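Local coordinates for CdiI toxin (Salmonella enterica subsp. enterica serovar Rubislaw str. ATCC 10717, PDB 4ZQU), which serves as the immunity protein of a contact-dependent growth inhibition system, neutralising the toxic activity of its cognate CdiA toxin, at residues Lys13-Ser25 against Gly36-Leu50. Numbering follows the deposited sequence.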
# COMPACT_ATOMS: atom_id res chain seq x y z
N LYS B 13 -13.28 2.15 -7.13
CA LYS B 13 -13.71 0.77 -6.98
C LYS B 13 -14.98 0.53 -7.80
O LYS B 13 -15.93 1.30 -7.71
CB LYS B 13 -13.96 0.44 -5.51
CG LYS B 13 -12.73 0.54 -4.63
CD LYS B 13 -11.77 -0.61 -4.88
CE LYS B 13 -10.55 -0.53 -3.97
NZ LYS B 13 -9.71 0.67 -4.26
N MET B 14 -14.98 -0.53 -8.60
CA MET B 14 -16.12 -0.81 -9.48
C MET B 14 -16.51 -2.28 -9.53
O MET B 14 -15.70 -3.13 -9.92
CB MET B 14 -15.84 -0.32 -10.90
CG MET B 14 -16.98 -0.60 -11.87
SD MET B 14 -16.58 -0.32 -13.61
CE MET B 14 -15.28 -1.53 -13.86
N ASN B 15 -17.74 -2.58 -9.15
CA ASN B 15 -18.33 -3.87 -9.46
C ASN B 15 -19.50 -3.72 -10.42
O ASN B 15 -19.61 -2.72 -11.13
CB ASN B 15 -18.75 -4.60 -8.17
CG ASN B 15 -19.77 -3.83 -7.35
OD1 ASN B 15 -20.61 -3.10 -7.88
ND2 ASN B 15 -19.70 -4.00 -6.03
N THR B 16 -20.37 -4.73 -10.47
CA THR B 16 -21.49 -4.71 -11.40
C THR B 16 -22.48 -3.59 -11.06
O THR B 16 -23.06 -2.97 -11.95
CB THR B 16 -22.24 -6.06 -11.39
OG1 THR B 16 -21.33 -7.11 -11.77
CG2 THR B 16 -23.41 -6.05 -12.37
N ASP B 17 -22.63 -3.32 -9.77
CA ASP B 17 -23.71 -2.47 -9.29
C ASP B 17 -23.37 -0.98 -9.23
O ASP B 17 -24.27 -0.14 -9.27
CB ASP B 17 -24.16 -2.94 -7.91
CG ASP B 17 -24.43 -4.44 -7.87
OD1 ASP B 17 -25.44 -4.87 -8.45
OD2 ASP B 17 -23.63 -5.17 -7.25
N PHE B 18 -22.09 -0.65 -9.12
CA PHE B 18 -21.71 0.76 -8.98
C PHE B 18 -20.27 1.08 -9.36
O PHE B 18 -19.44 0.20 -9.56
CB PHE B 18 -21.96 1.23 -7.54
CG PHE B 18 -21.08 0.56 -6.51
CD1 PHE B 18 -19.83 1.08 -6.20
CD2 PHE B 18 -21.50 -0.58 -5.85
CE1 PHE B 18 -19.02 0.47 -5.26
CE2 PHE B 18 -20.70 -1.19 -4.90
CZ PHE B 18 -19.46 -0.66 -4.61
N ILE B 19 -20.00 2.38 -9.46
CA ILE B 19 -18.65 2.91 -9.57
C ILE B 19 -18.41 3.87 -8.40
O ILE B 19 -19.20 4.79 -8.17
CB ILE B 19 -18.42 3.65 -10.89
CG1 ILE B 19 -18.60 2.70 -12.07
CG2 ILE B 19 -17.03 4.28 -10.92
CD1 ILE B 19 -18.33 3.34 -13.41
N CYS B 20 -17.32 3.66 -7.66
CA CYS B 20 -17.07 4.42 -6.44
C CYS B 20 -15.75 5.17 -6.48
O CYS B 20 -14.68 4.56 -6.55
CB CYS B 20 -17.10 3.49 -5.23
SG CYS B 20 -16.96 4.32 -3.64
N VAL B 21 -15.82 6.50 -6.42
CA VAL B 21 -14.62 7.33 -6.41
C VAL B 21 -14.44 8.01 -5.05
O VAL B 21 -15.29 8.77 -4.60
CB VAL B 21 -14.67 8.41 -7.51
CG1 VAL B 21 -13.40 9.24 -7.49
CG2 VAL B 21 -14.88 7.78 -8.87
N ASP B 22 -13.30 7.73 -4.41
CA ASP B 22 -12.98 8.30 -3.11
C ASP B 22 -11.72 9.16 -3.17
O ASP B 22 -10.81 8.89 -3.95
CB ASP B 22 -12.78 7.21 -2.06
CG ASP B 22 -14.07 6.54 -1.66
OD1 ASP B 22 -14.35 5.44 -2.18
OD2 ASP B 22 -14.79 7.10 -0.81
N THR B 23 -11.67 10.18 -2.32
CA THR B 23 -10.47 10.98 -2.17
C THR B 23 -9.42 10.23 -1.34
O THR B 23 -9.72 9.74 -0.25
CB THR B 23 -10.77 12.33 -1.48
OG1 THR B 23 -11.61 13.12 -2.33
CG2 THR B 23 -9.49 13.08 -1.19
N TYR B 24 -8.21 10.13 -1.87
CA TYR B 24 -7.07 9.62 -1.12
C TYR B 24 -6.10 10.76 -0.85
O TYR B 24 -6.02 11.71 -1.62
CB TYR B 24 -6.36 8.50 -1.87
CG TYR B 24 -6.91 7.12 -1.62
CD1 TYR B 24 -8.24 6.93 -1.28
CD2 TYR B 24 -6.09 6.00 -1.70
CE1 TYR B 24 -8.74 5.66 -1.05
CE2 TYR B 24 -6.57 4.74 -1.47
CZ TYR B 24 -7.90 4.57 -1.14
OH TYR B 24 -8.39 3.31 -0.91
N SER B 25 -5.37 10.66 0.25
CA SER B 25 -4.43 11.70 0.63
C SER B 25 -3.13 11.10 1.13
O SER B 25 -3.11 9.97 1.61
CB SER B 25 -5.04 12.61 1.69
OG SER B 25 -6.21 13.26 1.21
N GLY B 36 -12.00 13.60 3.03
CA GLY B 36 -12.19 13.68 1.59
C GLY B 36 -13.63 13.43 1.20
O GLY B 36 -14.49 13.26 2.07
N VAL B 37 -13.90 13.40 -0.10
CA VAL B 37 -15.26 13.20 -0.58
C VAL B 37 -15.41 11.88 -1.35
O VAL B 37 -14.44 11.34 -1.88
CB VAL B 37 -15.72 14.35 -1.50
CG1 VAL B 37 -15.64 15.67 -0.75
CG2 VAL B 37 -14.87 14.40 -2.76
N GLN B 38 -16.64 11.38 -1.38
CA GLN B 38 -16.96 10.16 -2.11
C GLN B 38 -18.05 10.40 -3.14
O GLN B 38 -19.04 11.06 -2.86
CB GLN B 38 -17.39 9.05 -1.15
CG GLN B 38 -17.81 7.78 -1.85
CD GLN B 38 -18.37 6.74 -0.91
OE1 GLN B 38 -19.58 6.48 -0.91
NE2 GLN B 38 -17.51 6.14 -0.10
N HIS B 39 -17.85 9.86 -4.34
CA HIS B 39 -18.86 9.94 -5.39
C HIS B 39 -19.28 8.55 -5.84
O HIS B 39 -18.49 7.80 -6.41
CB HIS B 39 -18.35 10.75 -6.58
CG HIS B 39 -18.05 12.18 -6.25
ND1 HIS B 39 -19.03 13.07 -5.85
CD2 HIS B 39 -16.89 12.88 -6.26
CE1 HIS B 39 -18.47 14.26 -5.62
NE2 HIS B 39 -17.18 14.16 -5.87
N LEU B 40 -20.53 8.20 -5.56
CA LEU B 40 -21.11 6.94 -6.02
C LEU B 40 -21.90 7.16 -7.30
O LEU B 40 -22.54 8.19 -7.47
CB LEU B 40 -22.01 6.32 -4.94
CG LEU B 40 -21.31 5.66 -3.75
CD1 LEU B 40 -22.32 5.25 -2.70
CD2 LEU B 40 -20.51 4.46 -4.21
N SER B 41 -21.85 6.18 -8.20
CA SER B 41 -22.55 6.29 -9.47
C SER B 41 -22.90 4.93 -10.05
O SER B 41 -22.32 3.91 -9.67
CB SER B 41 -21.69 7.08 -10.47
OG SER B 41 -20.97 6.20 -11.32
N SER B 42 -23.86 4.91 -10.98
CA SER B 42 -24.18 3.69 -11.72
C SER B 42 -23.13 3.52 -12.80
O SER B 42 -22.66 4.50 -13.38
CB SER B 42 -25.58 3.76 -12.32
OG SER B 42 -25.88 5.08 -12.75
N PRO B 43 -22.75 2.26 -13.09
CA PRO B 43 -21.67 1.94 -14.03
C PRO B 43 -21.82 2.52 -15.44
O PRO B 43 -20.97 2.25 -16.28
CB PRO B 43 -21.70 0.41 -14.07
CG PRO B 43 -22.27 0.02 -12.75
CD PRO B 43 -23.30 1.06 -12.45
N ASP B 44 -22.88 3.29 -15.70
CA ASP B 44 -23.09 3.88 -17.02
C ASP B 44 -23.04 5.40 -16.98
O ASP B 44 -23.63 6.07 -17.83
CB ASP B 44 -24.42 3.40 -17.61
CG ASP B 44 -25.61 3.83 -16.79
OD1 ASP B 44 -25.59 3.65 -15.55
OD2 ASP B 44 -26.59 4.35 -17.38
N VAL B 45 -22.34 5.95 -15.99
CA VAL B 45 -22.17 7.40 -15.86
C VAL B 45 -21.39 7.94 -17.06
O VAL B 45 -20.47 7.29 -17.56
CB VAL B 45 -21.42 7.75 -14.55
CG1 VAL B 45 -20.21 6.84 -14.35
CG2 VAL B 45 -21.02 9.22 -14.50
N SER B 46 -21.77 9.13 -17.55
CA SER B 46 -21.07 9.76 -18.66
C SER B 46 -19.61 10.08 -18.30
O SER B 46 -19.29 10.30 -17.14
CB SER B 46 -21.78 11.05 -19.08
OG SER B 46 -21.60 12.08 -18.12
N ASP B 47 -18.74 10.09 -19.31
CA ASP B 47 -17.33 10.38 -19.10
C ASP B 47 -17.12 11.80 -18.57
O ASP B 47 -16.11 12.08 -17.93
CB ASP B 47 -16.53 10.18 -20.39
CG ASP B 47 -16.38 8.72 -20.76
OD1 ASP B 47 -16.74 7.85 -19.94
OD2 ASP B 47 -15.89 8.43 -21.88
N LEU B 48 -18.07 12.68 -18.85
CA LEU B 48 -18.01 14.05 -18.35
C LEU B 48 -18.22 14.05 -16.84
O LEU B 48 -17.39 14.57 -16.09
CB LEU B 48 -19.07 14.92 -19.04
CG LEU B 48 -18.97 16.45 -18.92
CD1 LEU B 48 -19.74 17.11 -20.05
CD2 LEU B 48 -19.48 16.96 -17.58
N ASP B 49 -19.34 13.48 -16.40
CA ASP B 49 -19.69 13.44 -14.99
C ASP B 49 -18.69 12.63 -14.19
O ASP B 49 -18.21 13.07 -13.15
CB ASP B 49 -21.10 12.87 -14.80
CG ASP B 49 -22.18 13.79 -15.33
OD1 ASP B 49 -21.92 15.01 -15.44
OD2 ASP B 49 -23.28 13.29 -15.63
N LEU B 50 -18.40 11.43 -14.68
CA LEU B 50 -17.41 10.56 -14.06
C LEU B 50 -16.06 11.26 -13.91
O LEU B 50 -15.37 11.08 -12.92
CB LEU B 50 -17.24 9.28 -14.88
CG LEU B 50 -16.12 8.34 -14.44
CD1 LEU B 50 -16.40 7.82 -13.03
CD2 LEU B 50 -15.94 7.19 -15.42
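Ile19 and Val21 pair with Ser41 and His39 through four backbone hydrogen bonds, joining strands 19-25 and 38-41 as the antiparallel arms of a beta hairpin, their axes 174° apart. Both strands belong to the antiparallel sheet of the immunity protein, with 8-14 on the other flank of 19-26.

One face carries Cys20, Asp22, Gln38 and Leu40 and meets helix 87-105. Here Leu40 CD2 rests against Cys20 SG at 3.6 Å. Leu40 CD2 also approaches Phe18 CD1 obliquely, at 4.0 Å; the Phe18 ring stacks on Tyr105.

On the face of Ile19, Val21 and His39 lies helix 47-59. Ile19 packs between Leu50 of the helix and Pro43 of the turn: Ile19 CG2 meets Leu50 CD1 at 4.2 Å, the two side chains crossing at about a right angle, and Ile19 CD1 reaches Pro43 CA at 3.7 Å. His39 NE2 hydrogen-bonds Asp56 of that helix.

At the far end, Thr23 N donates to Val37 O, and Thr23 OG1, which also bonds Ala57 O, weakly accepts from Val37 N. Asp22 OD1 is hydrogen-bonded to Trp97 NE1. With CG anti to the backbone N (chi1 176°) and the chain extended beyond it, Gln38 runs alongside Asp22, and Gln38 NE2 donates to the syn lone pair of Asp22 OD2, N to O 3.0 Å, amide and carboxylate planes 85° apart.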